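Local coordinates for protein probable fumarate reductase Ifc3 (Shewanella frigidimarina, PDB 1QO8) that catalyses the essentially one-way reduction of fumarate to succinate in vitro, using four covalently bound haems c and one FAD per subunit, at residues Gly41-Leu46 and Leu60-Cys65; Ser67-His72 and Lys88-Ser93; Lys76-Glu81 and Lys152-Gly157. All blocks are in the same frame, centred on the assembly; numbering follows the deposited sequence.

Interaction 1 of 3, residues Gly41-Leu46 and Leu60-Cys65. With HEM (protoporphyrin IX containing Fe), chain D.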
loop_
_atom_site.group_PDB
_atom_site.type_symbol
_atom_site.label_atom_id
_atom_site.label_comp_id
_atom_site.label_asym_id
_atom_site.label_seq_id
_atom_site.Cartn_x
_atom_site.Cartn_y
_atom_site.Cartn_z
ATOM N N GLY A 41 -48.555 10.412 -1.878
ATOM C CA GLY A 41 -48.367 10.556 -0.410
ATOM C C GLY A 41 -46.883 10.344 -0.038
ATOM O O GLY A 41 -46.114 9.763 -0.819
ATOM N N GLU A 42 -46.499 10.888 1.098
ATOM C CA GLU A 42 -45.171 10.562 1.688
ATOM C C GLU A 42 -45.151 9.222 2.387
ATOM O O GLU A 42 -46.134 8.483 2.538
ATOM C CB GLU A 42 -44.886 11.670 2.680
ATOM C CG GLU A 42 -45.303 13.086 2.494
ATOM C CD GLU A 42 -44.258 13.938 1.779
ATOM O OE1 GLU A 42 -43.072 13.632 2.023
ATOM O OE2 GLU A 42 -44.502 14.884 0.999
ATOM N N TYR A 43 -44.008 8.810 2.987
ATOM C CA TYR A 43 -43.831 7.512 3.600
ATOM C C TYR A 43 -44.785 7.312 4.786
ATOM O O TYR A 43 -45.247 6.206 4.974
ATOM C CB TYR A 43 -42.368 7.214 4.036
ATOM C CG TYR A 43 -41.405 7.034 2.856
ATOM C CD1 TYR A 43 -41.393 5.908 2.048
ATOM C CD2 TYR A 43 -40.521 8.023 2.550
ATOM C CE1 TYR A 43 -40.509 5.762 1.010
ATOM C CE2 TYR A 43 -39.644 7.938 1.483
ATOM C CZ TYR A 43 -39.619 6.769 0.780
ATOM O OH TYR A 43 -38.761 6.701 -0.283
ATOM N N ALA A 44 -45.015 8.264 5.601
ATOM C CA ALA A 44 -45.937 8.170 6.772
ATOM C C ALA A 44 -47.295 7.761 6.293
ATOM O O ALA A 44 -47.953 6.829 6.827
ATOM C CB ALA A 44 -45.962 9.509 7.549
ATOM N N GLU A 45 -47.733 8.206 5.106
ATOM C CA GLU A 45 -49.014 7.794 4.584
ATOM C C GLU A 45 -48.853 6.479 3.888
ATOM O O GLU A 45 -49.771 5.658 3.906
ATOM C CB GLU A 45 -49.517 8.964 3.682
ATOM C CG GLU A 45 -50.828 8.592 2.979
ATOM C CD GLU A 45 -51.534 9.862 2.426
ATOM O OE1 GLU A 45 -50.948 10.935 2.264
ATOM O OE2 GLU A 45 -52.750 9.709 2.160
ATOM N N LEU A 46 -47.722 6.187 3.207
ATOM C CA LEU A 46 -47.644 4.904 2.518
ATOM C C LEU A 46 -47.418 3.781 3.535
ATOM O O LEU A 46 -47.691 2.636 3.216
ATOM C CB LEU A 46 -46.526 4.847 1.467
ATOM C CG LEU A 46 -46.766 5.808 0.267
ATOM C CD1 LEU A 46 -45.445 5.934 -0.467
ATOM C CD2 LEU A 46 -47.821 5.237 -0.687
ATOM N N LEU A 60 -33.386 3.300 6.536
ATOM C CA LEU A 60 -32.927 4.200 5.447
ATOM C C LEU A 60 -33.531 5.602 5.537
ATOM O O LEU A 60 -32.802 6.511 5.123
ATOM C CB LEU A 60 -33.244 3.615 4.066
ATOM C CG LEU A 60 -32.664 2.220 3.797
ATOM C CD1 LEU A 60 -32.954 1.636 2.451
ATOM C CD2 LEU A 60 -31.125 2.241 4.005
ATOM N N GLY A 61 -34.745 5.804 6.057
ATOM C CA GLY A 61 -35.196 7.178 6.444
ATOM C C GLY A 61 -35.783 7.745 5.072
ATOM O O GLY A 61 -36.247 6.980 4.231
ATOM N N ASP A 62 -35.758 9.029 4.921
ATOM C CA ASP A 62 -36.629 9.646 3.879
ATOM C C ASP A 62 -35.885 9.683 2.546
ATOM O O ASP A 62 -35.060 10.584 2.371
ATOM C CB ASP A 62 -36.884 11.095 4.336
ATOM C CG ASP A 62 -37.969 11.693 3.397
ATOM O OD1 ASP A 62 -38.526 11.151 2.452
ATOM O OD2 ASP A 62 -38.256 12.883 3.620
ATOM N N ILE A 63 -35.866 8.685 1.704
ATOM C CA ILE A 63 -35.061 8.678 0.487
ATOM C C ILE A 63 -35.926 8.789 -0.780
ATOM O O ILE A 63 -37.138 8.501 -0.656
ATOM C CB ILE A 63 -34.317 7.318 0.395
ATOM C CG1 ILE A 63 -35.306 6.166 0.367
ATOM C CG2 ILE A 63 -33.325 7.235 1.559
ATOM C CD1 ILE A 63 -34.579 4.804 0.134
ATOM N N ASN A 64 -35.316 8.957 -1.973
ATOM C CA ASN A 64 -36.098 8.975 -3.193
ATOM C C ASN A 64 -36.922 7.715 -3.386
ATOM O O ASN A 64 -36.249 6.693 -3.249
ATOM C CB ASN A 64 -35.279 9.258 -4.446
ATOM C CG ASN A 64 -34.888 10.715 -4.604
ATOM O OD1 ASN A 64 -35.544 11.642 -4.113
ATOM N ND2 ASN A 64 -33.742 11.025 -5.222
ATOM N N CYS A 65 -38.255 7.754 -3.704
ATOM C CA CYS A 65 -38.905 6.619 -4.290
ATOM C C CYS A 65 -38.155 5.895 -5.395
ATOM O O CYS A 65 -38.248 4.671 -5.523
ATOM C CB CYS A 65 -40.369 6.970 -4.781
ATOM S SG CYS A 65 -41.095 8.259 -3.725
HETATM C CHA HEM D . -45.257 -0.863 -3.565
HETATM C CHB HEM D . -45.092 3.903 -4.017
HETATM C CHC HEM D . -40.658 4.213 -2.175
HETATM C CHD HEM D . -40.525 -0.630 -2.582
HETATM C C1A HEM D . -45.609 0.444 -3.815
HETATM C C2A HEM D . -46.933 0.884 -4.328
HETATM C C3A HEM D . -46.892 2.179 -4.423
HETATM C C4A HEM D . -45.564 2.640 -4.022
HETATM C CMA HEM D . -47.958 3.222 -4.902
HETATM C CAA HEM D . -48.066 -0.120 -4.622
HETATM C CBA HEM D . -48.810 -0.556 -3.312
HETATM C CGA HEM D . -49.191 0.647 -2.495
HETATM O O1A HEM D . -49.918 1.496 -3.107
HETATM O O2A HEM D . -48.734 0.757 -1.320
HETATM C C1B HEM D . -43.931 4.435 -3.469
HETATM C C2B HEM D . -43.661 5.789 -3.178
HETATM C C3B HEM D . -42.491 5.860 -2.585
HETATM C C4B HEM D . -41.914 4.548 -2.603
HETATM C CMB HEM D . -44.710 6.923 -3.470
HETATM C CAB HEM D . -41.814 7.032 -1.863
HETATM C CBB HEM D . -42.507 7.955 -1.152
HETATM C C1C HEM D . -40.249 2.888 -2.174
HETATM C C2C HEM D . -38.886 2.479 -1.837
HETATM C C3C HEM D . -38.878 1.159 -1.893
HETATM C C4C HEM D . -40.170 0.698 -2.390
HETATM C CMC HEM D . -37.824 3.524 -1.475
HETATM C CAC HEM D . -37.802 0.107 -1.550
HETATM C CBC HEM D . -37.056 0.170 -0.368
HETATM C C1D HEM D . -41.789 -1.114 -2.766
HETATM C C2D HEM D . -42.165 -2.485 -2.820
HETATM C C3D HEM D . -43.457 -2.519 -3.123
HETATM C C4D HEM D . -43.950 -1.174 -3.238
HETATM C CMD HEM D . -41.219 -3.705 -2.545
HETATM C CAD HEM D . -44.360 -3.813 -3.183
HETATM C CBD HEM D . -45.017 -3.967 -1.793
HETATM C CGD HEM D . -46.411 -4.511 -1.924
HETATM O O1D HEM D . -46.399 -5.764 -2.129
HETATM O O2D HEM D . -47.372 -3.698 -1.846
HETATM N NA HEM D . -44.831 1.548 -3.668
HETATM N NB HEM D . -42.850 3.641 -3.087
HETATM N NC HEM D . -40.942 1.798 -2.541
HETATM N ND HEM D . -42.902 -0.271 -3.065
HETATM FE FE HEM D . -42.897 1.715 -3.044
HETATM O O HOH W 1 -41.155 12.550 3.238
#
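Y43 carries the contact between 41-46 and 60-65, meeting D62 and I63. E42, just before it, is at the N-cap position of helix 43-46, and its backbone O accepts the N-H of L46. Its side chain reaches D62 through one water. The water donates to E42 OE1 at 2.5 Å and to D62 OD2 at 2.9 Å, so it joins two carboxylates. Y43 comes next. Its CG lies beside the backbone N (chi1 -69°), and the ring reaches 60-65. Y43 OH donates to I63 O at a very short 2.5 Å. D62 OD1 sits at the ring edge, in the ring plane, 3.5 Å from Y43 CE2. The carboxylate itself is turned 88° from the ring. CBB, on the haem side chain next to C65, lies over one ring face, near its rim. One turn on, L46 CD1 packs on haem CMB at 3.2 Å. From the other segment, C65 SG is 2.3 Å from haem CAB. That is too short for a non-bonded contact and longer than a normal C-S bond, so the modelled geometry is doubtful, although a thioether link to haem c #3 is probable. Y43 also touches H56, an axial ligand of that haem. The backbone carbonyl of I63 is thus satisfied by a tyrosine lying against the haem. D62 OD1 also forms a salt bridge with K37. This lysine and the bridging water probably offset the repulsion between E42 and D62.

Interaction 2 of 3, residues Ser67-His72 and Lys88-Ser93. With HEM (protoporphyrin IX containing Fe), chain F.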
loop_
_atom_site.group_PDB
_atom_site.type_symbol
_atom_site.label_atom_id
_atom_site.label_comp_id
_atom_site.label_asym_id
_atom_site.label_seq_id
_atom_site.Cartn_x
_atom_site.Cartn_y
_atom_site.Cartn_z
ATOM N N SER A 67 -35.087 5.406 -5.651
ATOM C CA SER A 67 -34.106 4.444 -5.143
ATOM C C SER A 67 -34.466 3.049 -5.568
ATOM O O SER A 67 -33.619 2.182 -5.889
ATOM C CB SER A 67 -33.911 4.414 -3.600
ATOM O OG SER A 67 -33.486 5.708 -3.216
ATOM N N CYS A 68 -35.789 2.772 -5.462
ATOM C CA CYS A 68 -36.246 1.497 -5.916
ATOM C C CYS A 68 -37.150 1.500 -7.175
ATOM O O CYS A 68 -37.050 0.534 -7.939
ATOM C CB CYS A 68 -37.136 0.857 -4.777
ATOM S SG CYS A 68 -36.166 0.795 -3.188
ATOM N N HIS A 69 -38.281 2.248 -7.100
ATOM C CA HIS A 69 -39.214 2.141 -8.226
ATOM C C HIS A 69 -38.505 2.785 -9.446
ATOM O O HIS A 69 -37.986 3.853 -9.208
ATOM C CB HIS A 69 -40.493 2.945 -7.997
ATOM C CG HIS A 69 -41.267 2.185 -6.915
ATOM N ND1 HIS A 69 -41.905 1.025 -7.287
ATOM C CD2 HIS A 69 -41.508 2.398 -5.630
ATOM C CE1 HIS A 69 -42.584 0.559 -6.268
ATOM N NE2 HIS A 69 -42.367 1.349 -5.250
ATOM N N LYS A 70 -38.494 2.189 -10.626
ATOM C CA LYS A 70 -37.836 2.918 -11.732
ATOM C C LYS A 70 -38.824 3.369 -12.784
ATOM O O LYS A 70 -39.742 2.633 -13.208
ATOM C CB LYS A 70 -36.783 1.944 -12.317
ATOM C CG LYS A 70 -35.551 1.736 -11.437
ATOM C CD LYS A 70 -34.656 2.924 -11.176
ATOM C CE LYS A 70 -33.758 2.748 -9.926
ATOM N NZ LYS A 70 -32.828 3.919 -9.723
ATOM N N GLY A 71 -38.557 4.501 -13.431
ATOM C CA GLY A 71 -39.337 4.956 -14.582
ATOM C C GLY A 71 -39.363 3.980 -15.724
ATOM O O GLY A 71 -40.390 3.721 -16.377
ATOM N N HIS A 72 -38.165 3.526 -16.145
ATOM C CA HIS A 72 -37.984 3.034 -17.515
ATOM C C HIS A 72 -37.102 1.775 -17.398
ATOM O O HIS A 72 -36.441 1.386 -18.339
ATOM C CB HIS A 72 -37.340 4.171 -18.399
ATOM C CG HIS A 72 -38.292 5.368 -18.468
ATOM N ND1 HIS A 72 -39.514 5.152 -19.079
ATOM C CD2 HIS A 72 -38.329 6.625 -18.056
ATOM C CE1 HIS A 72 -40.242 6.232 -18.919
ATOM N NE2 HIS A 72 -39.574 7.219 -18.382
ATOM N N LYS A 88 -42.345 -11.006 -3.233
ATOM C CA LYS A 88 -42.913 -11.194 -4.586
ATOM C C LYS A 88 -42.379 -10.038 -5.432
ATOM O O LYS A 88 -41.905 -9.069 -4.865
ATOM C CB LYS A 88 -44.431 -11.231 -4.628
ATOM C CG LYS A 88 -44.992 -9.944 -4.069
ATOM C CD LYS A 88 -46.507 -9.955 -3.845
ATOM C CE LYS A 88 -46.948 -8.489 -3.813
ATOM N NZ LYS A 88 -48.262 -8.338 -3.141
ATOM N N PRO A 89 -42.211 -10.324 -6.698
ATOM C CA PRO A 89 -41.804 -9.294 -7.697
ATOM C C PRO A 89 -42.524 -7.989 -7.469
ATOM O O PRO A 89 -43.709 -7.897 -7.143
ATOM C CB PRO A 89 -42.088 -9.959 -9.042
ATOM C CG PRO A 89 -42.021 -11.435 -8.717
ATOM C CD PRO A 89 -42.685 -11.579 -7.367
ATOM N N MET A 90 -41.789 -6.892 -7.382
ATOM C CA MET A 90 -42.229 -5.545 -7.291
ATOM C C MET A 90 -43.174 -5.141 -8.469
ATOM O O MET A 90 -43.178 -5.790 -9.490
ATOM C CB MET A 90 -41.012 -4.635 -7.366
ATOM C CG MET A 90 -40.417 -4.423 -5.980
ATOM S SD MET A 90 -39.010 -3.360 -5.989
ATOM C CE MET A 90 -39.715 -1.712 -6.155
ATOM N N PRO A 91 -44.013 -4.164 -8.251
ATOM C CA PRO A 91 -44.794 -3.631 -9.420
ATOM C C PRO A 91 -43.825 -3.378 -10.575
ATOM O O PRO A 91 -42.687 -2.920 -10.412
ATOM C CB PRO A 91 -45.346 -2.320 -8.867
ATOM C CG PRO A 91 -45.297 -2.455 -7.365
ATOM C CD PRO A 91 -44.050 -3.290 -7.069
ATOM N N PHE A 92 -44.207 -3.589 -11.827
ATOM C CA PHE A 92 -43.475 -3.262 -13.027
ATOM C C PHE A 92 -42.190 -4.083 -13.190
ATOM O O PHE A 92 -41.138 -3.628 -13.688
ATOM C CB PHE A 92 -43.202 -1.761 -13.090
ATOM C CG PHE A 92 -44.427 -0.887 -12.967
ATOM C CD1 PHE A 92 -45.290 -0.766 -14.049
ATOM C CD2 PHE A 92 -44.731 -0.252 -11.751
ATOM C CE1 PHE A 92 -46.434 0.049 -13.946
ATOM C CE2 PHE A 92 -45.887 0.514 -11.664
ATOM C CZ PHE A 92 -46.732 0.729 -12.769
ATOM N N SER A 93 -42.235 -5.383 -12.833
ATOM C CA SER A 93 -40.951 -6.091 -12.732
ATOM C C SER A 93 -40.519 -6.666 -14.077
ATOM O O SER A 93 -39.352 -7.116 -14.279
ATOM C CB SER A 93 -41.016 -7.149 -11.632
ATOM O OG SER A 93 -41.759 -8.205 -12.243
HETATM C CHA HEM F . -35.890 9.048 -16.896
HETATM C CHB HEM F . -38.524 9.833 -20.943
HETATM C CHC HEM F . -42.681 9.254 -18.527
HETATM C CHD HEM F . -40.080 8.430 -14.515
HETATM C C1A HEM F . -36.291 9.355 -18.189
HETATM C C2A HEM F . -35.358 9.756 -19.227
HETATM C C3A HEM F . -36.098 9.934 -20.320
HETATM C C4A HEM F . -37.475 9.665 -20.019
HETATM C CMA HEM F . -35.658 10.336 -21.738
HETATM C CAA HEM F . -33.823 9.929 -19.065
HETATM C CBA HEM F . -32.816 8.818 -18.976
HETATM C CGA HEM F . -31.318 8.975 -19.106
HETATM O O1A HEM F . -30.766 8.063 -19.841
HETATM O O2A HEM F . -30.634 9.884 -18.536
HETATM C C1B HEM F . -39.855 9.633 -20.667
HETATM C C2B HEM F . -40.943 9.542 -21.638
HETATM C C3B HEM F . -42.089 9.331 -20.980
HETATM C C4B HEM F . -41.763 9.355 -19.571
HETATM C CMB HEM F . -40.721 9.598 -23.167
HETATM C CAB HEM F . -43.486 9.046 -21.534
HETATM C CBB HEM F . -43.913 8.322 -22.595
HETATM C C1C HEM F . -42.334 9.040 -17.202
HETATM C C2C HEM F . -43.252 8.889 -16.091
HETATM C C3C HEM F . -42.543 8.629 -15.031
HETATM C C4C HEM F . -41.148 8.639 -15.378
HETATM C CMC HEM F . -44.792 9.003 -16.227
HETATM C CAC HEM F . -42.957 8.240 -13.573
HETATM C CBC HEM F . -43.969 7.359 -13.376
HETATM C C1D HEM F . -38.729 8.483 -14.780
HETATM C C2D HEM F . -37.641 8.279 -13.860
HETATM C C3D HEM F . -36.514 8.427 -14.532
HETATM C C4D HEM F . -36.836 8.773 -15.923
HETATM C CMD HEM F . -37.882 7.915 -12.363
HETATM C CAD HEM F . -35.030 8.253 -14.104
HETATM C CBD HEM F . -34.576 6.842 -14.605
HETATM C CGD HEM F . -35.514 5.693 -14.284
HETATM O O1D HEM F . -35.938 5.640 -13.089
HETATM O O2D HEM F . -35.849 4.856 -15.153
HETATM N NA HEM F . -37.596 9.382 -18.671
HETATM N NB HEM F . -40.399 9.493 -19.428
HETATM N NC HEM F . -41.033 8.923 -16.729
HETATM N ND HEM F . -38.205 8.783 -16.008
HETATM FE FE HEM F . -39.332 9.068 -17.698
HETATM O O HOH W 2 -41.825 -0.709 -9.195
#
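H69 faces M90 and P91 across the contact. Its CB and CG carry the imidazole out from the chain, with CG beside the backbone N (chi1 -71°). H69 ND1 donates to a water at 2.6 Å, and that water donates to P91 O at 2.7 Å. This bridge should restrict rotation of the ring. H69 CE1 meets the methyl M90 CE at 3.7 Å. M90 CE lies over one face of the H69 ring, 3.9 Å from its centroid, as a CH-pi contact; P91 CD comes in near the ring plane. A bend at the end of the M90 chain (chi3 77°) swings CE to this place, where it also packs on C68 CB. At the tip, NE2 binds the iron of haem c #3, with H56 as the second axial ligand. Further along, H72 NE2 binds the iron of haem c #1 at 2.0 Å, paired with H19, and the N-H groups of G71 and H72 bond to one propionate of that haem. Both segments are loop, in the stretch of chain between helices 43-46 and 107-115. Helix 5-12 flanks them: its M5 touches H69 and F92, its F8 stacks edge-to-face with F92, and G6 pairs with the backbone of G71.

Interaction 3 of 3, residues Lys76-Glu81 and Lys152-Gly157. With FAD (flavin-adenine dinucleotide), chain G.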
loop_
_atom_site.group_PDB
_atom_site.type_symbol
_atom_site.label_atom_id
_atom_site.label_comp_id
_atom_site.label_asym_id
_atom_site.label_seq_id
_atom_site.Cartn_x
_atom_site.Cartn_y
_atom_site.Cartn_z
ATOM N N LYS A 76 -35.503 -1.959 -8.535
ATOM C CA LYS A 76 -34.553 -2.395 -7.532
ATOM C C LYS A 76 -35.273 -2.462 -6.156
ATOM O O LYS A 76 -35.726 -1.455 -5.654
ATOM C CB LYS A 76 -33.363 -1.451 -7.275
ATOM C CG LYS A 76 -32.494 -1.628 -8.544
ATOM C CD LYS A 76 -31.205 -0.778 -8.506
ATOM C CE LYS A 76 -30.793 -0.514 -9.962
ATOM N NZ LYS A 76 -30.616 0.929 -10.232
ATOM N N PHE A 77 -35.288 -3.675 -5.612
ATOM C CA PHE A 77 -35.664 -3.749 -4.175
ATOM C C PHE A 77 -34.435 -3.417 -3.411
ATOM O O PHE A 77 -33.649 -4.371 -3.078
ATOM C CB PHE A 77 -36.164 -5.197 -3.924
ATOM C CG PHE A 77 -36.615 -5.393 -2.491
ATOM C CD1 PHE A 77 -37.476 -4.475 -1.888
ATOM C CD2 PHE A 77 -36.229 -6.572 -1.852
ATOM C CE1 PHE A 77 -37.935 -4.729 -0.592
ATOM C CE2 PHE A 77 -36.753 -6.828 -0.584
ATOM C CZ PHE A 77 -37.563 -5.912 0.021
ATOM N N TYR A 78 -34.226 -2.187 -2.969
ATOM C CA TYR A 78 -32.850 -1.814 -2.642
ATOM C C TYR A 78 -32.426 -2.526 -1.323
ATOM O O TYR A 78 -31.237 -2.587 -1.015
ATOM C CB TYR A 78 -32.687 -0.323 -2.360
ATOM C CG TYR A 78 -31.286 0.198 -2.655
ATOM C CD1 TYR A 78 -30.926 0.647 -3.936
ATOM C CD2 TYR A 78 -30.340 0.295 -1.664
ATOM C CE1 TYR A 78 -29.625 1.126 -4.226
ATOM C CE2 TYR A 78 -29.065 0.790 -1.914
ATOM C CZ TYR A 78 -28.738 1.238 -3.192
ATOM O OH TYR A 78 -27.484 1.745 -3.377
ATOM N N CYS A 79 -33.378 -2.848 -0.445
ATOM C CA CYS A 79 -33.156 -3.682 0.745
ATOM C C CYS A 79 -32.205 -4.836 0.585
ATOM O O CYS A 79 -31.291 -5.052 1.395
ATOM C CB CYS A 79 -34.499 -4.300 1.223
ATOM S SG CYS A 79 -35.658 -2.884 1.493
ATOM N N ASN A 80 -32.402 -5.575 -0.492
ATOM C CA ASN A 80 -31.619 -6.732 -0.842
ATOM C C ASN A 80 -30.255 -6.412 -1.379
ATOM O O ASN A 80 -29.569 -7.360 -1.784
ATOM C CB ASN A 80 -32.396 -7.764 -1.697
ATOM C CG ASN A 80 -33.383 -8.501 -0.745
ATOM O OD1 ASN A 80 -34.081 -9.483 -1.178
ATOM N ND2 ASN A 80 -33.533 -8.209 0.547
ATOM N N GLU A 81 -29.696 -5.217 -1.338
ATOM C CA GLU A 81 -28.280 -5.005 -1.543
ATOM C C GLU A 81 -27.477 -5.480 -0.300
ATOM O O GLU A 81 -26.265 -5.646 -0.316
ATOM C CB GLU A 81 -28.032 -3.494 -1.651
ATOM C CG GLU A 81 -28.520 -2.898 -3.006
ATOM C CD GLU A 81 -27.556 -3.408 -4.069
ATOM O OE1 GLU A 81 -26.479 -3.945 -3.710
ATOM O OE2 GLU A 81 -27.804 -3.391 -5.280
ATOM N N LYS A 152 -22.469 9.785 -4.814
ATOM C CA LYS A 152 -22.737 8.994 -6.018
ATOM C C LYS A 152 -23.921 8.051 -5.869
ATOM O O LYS A 152 -24.245 7.388 -6.877
ATOM C CB LYS A 152 -21.484 8.186 -6.397
ATOM C CG LYS A 152 -21.202 7.094 -5.277
ATOM C CD LYS A 152 -19.959 6.281 -5.667
ATOM C CE LYS A 152 -19.447 5.407 -4.405
ATOM N NZ LYS A 152 -18.561 4.365 -5.093
ATOM N N ALA A 153 -24.373 7.857 -4.634
ATOM C CA ALA A 153 -25.396 6.818 -4.416
ATOM C C ALA A 153 -26.813 7.416 -4.611
ATOM O O ALA A 153 -26.976 8.647 -4.584
ATOM C CB ALA A 153 -25.275 6.337 -2.956
ATOM N N PRO A 154 -27.799 6.549 -4.630
ATOM C CA PRO A 154 -29.207 6.854 -4.770
ATOM C C PRO A 154 -29.794 7.729 -3.650
ATOM O O PRO A 154 -30.762 8.450 -3.697
ATOM C CB PRO A 154 -29.883 5.493 -4.756
ATOM C CG PRO A 154 -28.839 4.454 -4.932
ATOM C CD PRO A 154 -27.493 5.102 -4.974
ATOM N N PHE A 155 -29.164 7.626 -2.470
ATOM C CA PHE A 155 -29.686 8.252 -1.277
ATOM C C PHE A 155 -28.387 8.478 -0.536
ATOM O O PHE A 155 -27.382 7.832 -0.662
ATOM C CB PHE A 155 -30.626 7.547 -0.334
ATOM C CG PHE A 155 -30.400 6.081 -0.157
ATOM C CD1 PHE A 155 -30.904 5.187 -1.088
ATOM C CD2 PHE A 155 -29.640 5.611 0.897
ATOM C CE1 PHE A 155 -30.758 3.833 -0.975
ATOM C CE2 PHE A 155 -29.459 4.222 1.029
ATOM C CZ PHE A 155 -30.032 3.363 0.120
ATOM N N SER A 156 -28.419 9.402 0.388
ATOM C CA SER A 156 -27.245 9.564 1.174
ATOM C C SER A 156 -27.178 8.734 2.491
ATOM O O SER A 156 -28.150 8.074 2.887
ATOM C CB SER A 156 -27.139 10.993 1.588
ATOM O OG SER A 156 -28.240 11.248 2.448
ATOM N N GLY A 157 -25.956 8.777 3.046
ATOM C CA GLY A 157 -25.693 8.071 4.301
ATOM C C GLY A 157 -24.556 7.035 4.338
ATOM O O GLY A 157 -24.011 6.859 5.447
HETATM P PA FAD G . -19.483 6.827 4.762
HETATM O O1A FAD G . -20.566 6.944 5.790
HETATM O O2A FAD G . -19.286 5.668 4.088
HETATM O O5B FAD G . -20.079 7.688 3.590
HETATM C C5B FAD G . -19.300 8.056 2.379
HETATM C C4B FAD G . -20.317 8.724 1.325
HETATM O O4B FAD G . -19.425 9.055 0.152
HETATM C C3B FAD G . -21.299 7.661 0.731
HETATM O O3B FAD G . -22.636 7.831 0.882
HETATM C C2B FAD G . -20.690 7.282 -0.668
HETATM O O2B FAD G . -21.660 6.905 -1.676
HETATM C C1B FAD G . -20.156 8.609 -1.059
HETATM N N9A FAD G . -19.082 8.529 -2.057
HETATM C C8A FAD G . -18.091 7.588 -2.176
HETATM N N7A FAD G . -17.374 7.756 -3.253
HETATM C C5A FAD G . -17.906 8.872 -3.892
HETATM C C6A FAD G . -17.620 9.520 -5.169
HETATM N N6A FAD G . -16.673 9.145 -5.984
HETATM N N1A FAD G . -18.376 10.618 -5.419
HETATM C C2A FAD G . -19.440 11.006 -4.637
HETATM N N3A FAD G . -19.784 10.450 -3.454
HETATM C C4A FAD G . -18.993 9.380 -3.170
HETATM N N1 FAD G . -17.996 2.849 13.819
HETATM C C2 FAD G . -18.185 3.364 15.004
HETATM O O2 FAD G . -17.485 4.123 15.590
HETATM N N3 FAD G . -19.336 3.063 15.794
HETATM C C4 FAD G . -20.249 2.192 15.208
HETATM O O4 FAD G . -21.216 1.855 15.831
HETATM C C4X FAD G . -19.978 1.583 13.908
HETATM N N5 FAD G . -20.838 0.694 13.387
HETATM C C5X FAD G . -20.643 0.181 12.150
HETATM C C6 FAD G . -21.589 -0.729 11.659
HETATM C C7 FAD G . -21.424 -1.261 10.403
HETATM C C7M FAD G . -22.389 -2.236 9.807
HETATM C C8 FAD G . -20.298 -0.827 9.615
HETATM C C8M FAD G . -20.147 -1.345 8.217
HETATM C C9 FAD G . -19.388 0.087 10.081
HETATM C C9A FAD G . -19.523 0.619 11.342
HETATM N N10 FAD G . -18.637 1.537 11.941
HETATM C C10 FAD G . -18.825 2.020 13.178
HETATM C "C1'" FAD G . -17.687 2.313 11.084
HETATM C "C2'" FAD G . -18.254 3.751 10.834
HETATM O "O2'" FAD G . -19.678 3.462 10.628
HETATM C "C3'" FAD G . -17.743 4.155 9.429
HETATM O "O3'" FAD G . -16.310 4.169 9.397
HETATM C "C4'" FAD G . -17.983 5.696 9.296
HETATM O "O4'" FAD G . -19.439 5.813 9.269
HETATM C "C5'" FAD G . -17.455 6.089 7.870
HETATM O "O5'" FAD G . -18.089 7.499 7.642
HETATM P P FAD G . -17.738 8.367 6.419
HETATM O O1P FAD G . -18.526 9.640 6.626
HETATM O O2P FAD G . -16.344 8.373 6.406
HETATM O O3P FAD G . -18.131 7.538 5.297
#
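Y78 presents one face of its ring to the edge of F155. This is an edge-to-face pair with centroids 5.0 Å apart and planes at 70°. F155 CZ comes to 3.4 Å from Y78 CE2, and F155 CE1 stands over the face toward its rim. The opposite face of Y78 is covered by E81 CG, over the ring centre, so the tyrosine is held between the two side chains. Y78 has its CG roughly opposite the backbone N (chi1 -153°), which extends the ring toward 152-157. There P154 CG meets the phenol end obliquely, 3.4 Å from Y78 OH. Just before the proline, the chain runs along FAD. A153 CB lies 3.9 Å from the ribose oxygen O2B of FAD. The extended side chain of K152 follows the adenine, with K152 CE 3.3 Å from FAD N7A, and its amine forms a salt bridge with D339. Y78 also touches C68 and a haem, and C79 is probably one of the thioether cysteines of haem c #4. The contact thus joins the cytochrome part of the chain to the FAD-binding part. Their fit here rests on ring shape and the burial of Y78 and F155 rather than on directed bonds.

In the fold
Interactions 1 and 2 both serve haem c #3. C65 and C68 belong to its CxxCH motif, which ends at the axial ligand H69. Segment 60-65 adjoins 67-72 in sequence, and the two contact centres are about 15 Å apart. Interaction 3 touches both. F155 CB packs 3.3 Å from I63 CG2 of interaction 1, and F155 CD1 lies 3.4 Å from S67 OG of interaction 2. C68 O and K76 N, 3.0 Å apart, probably form a hydrogen bond. F155 is therefore a shared neighbour at the domain junction. The side chain of I63 is about 11 Å from FAD. Interaction 3 reaches from a haem pocket to residues of the FAD pocket, while interaction 2 stays among the haems.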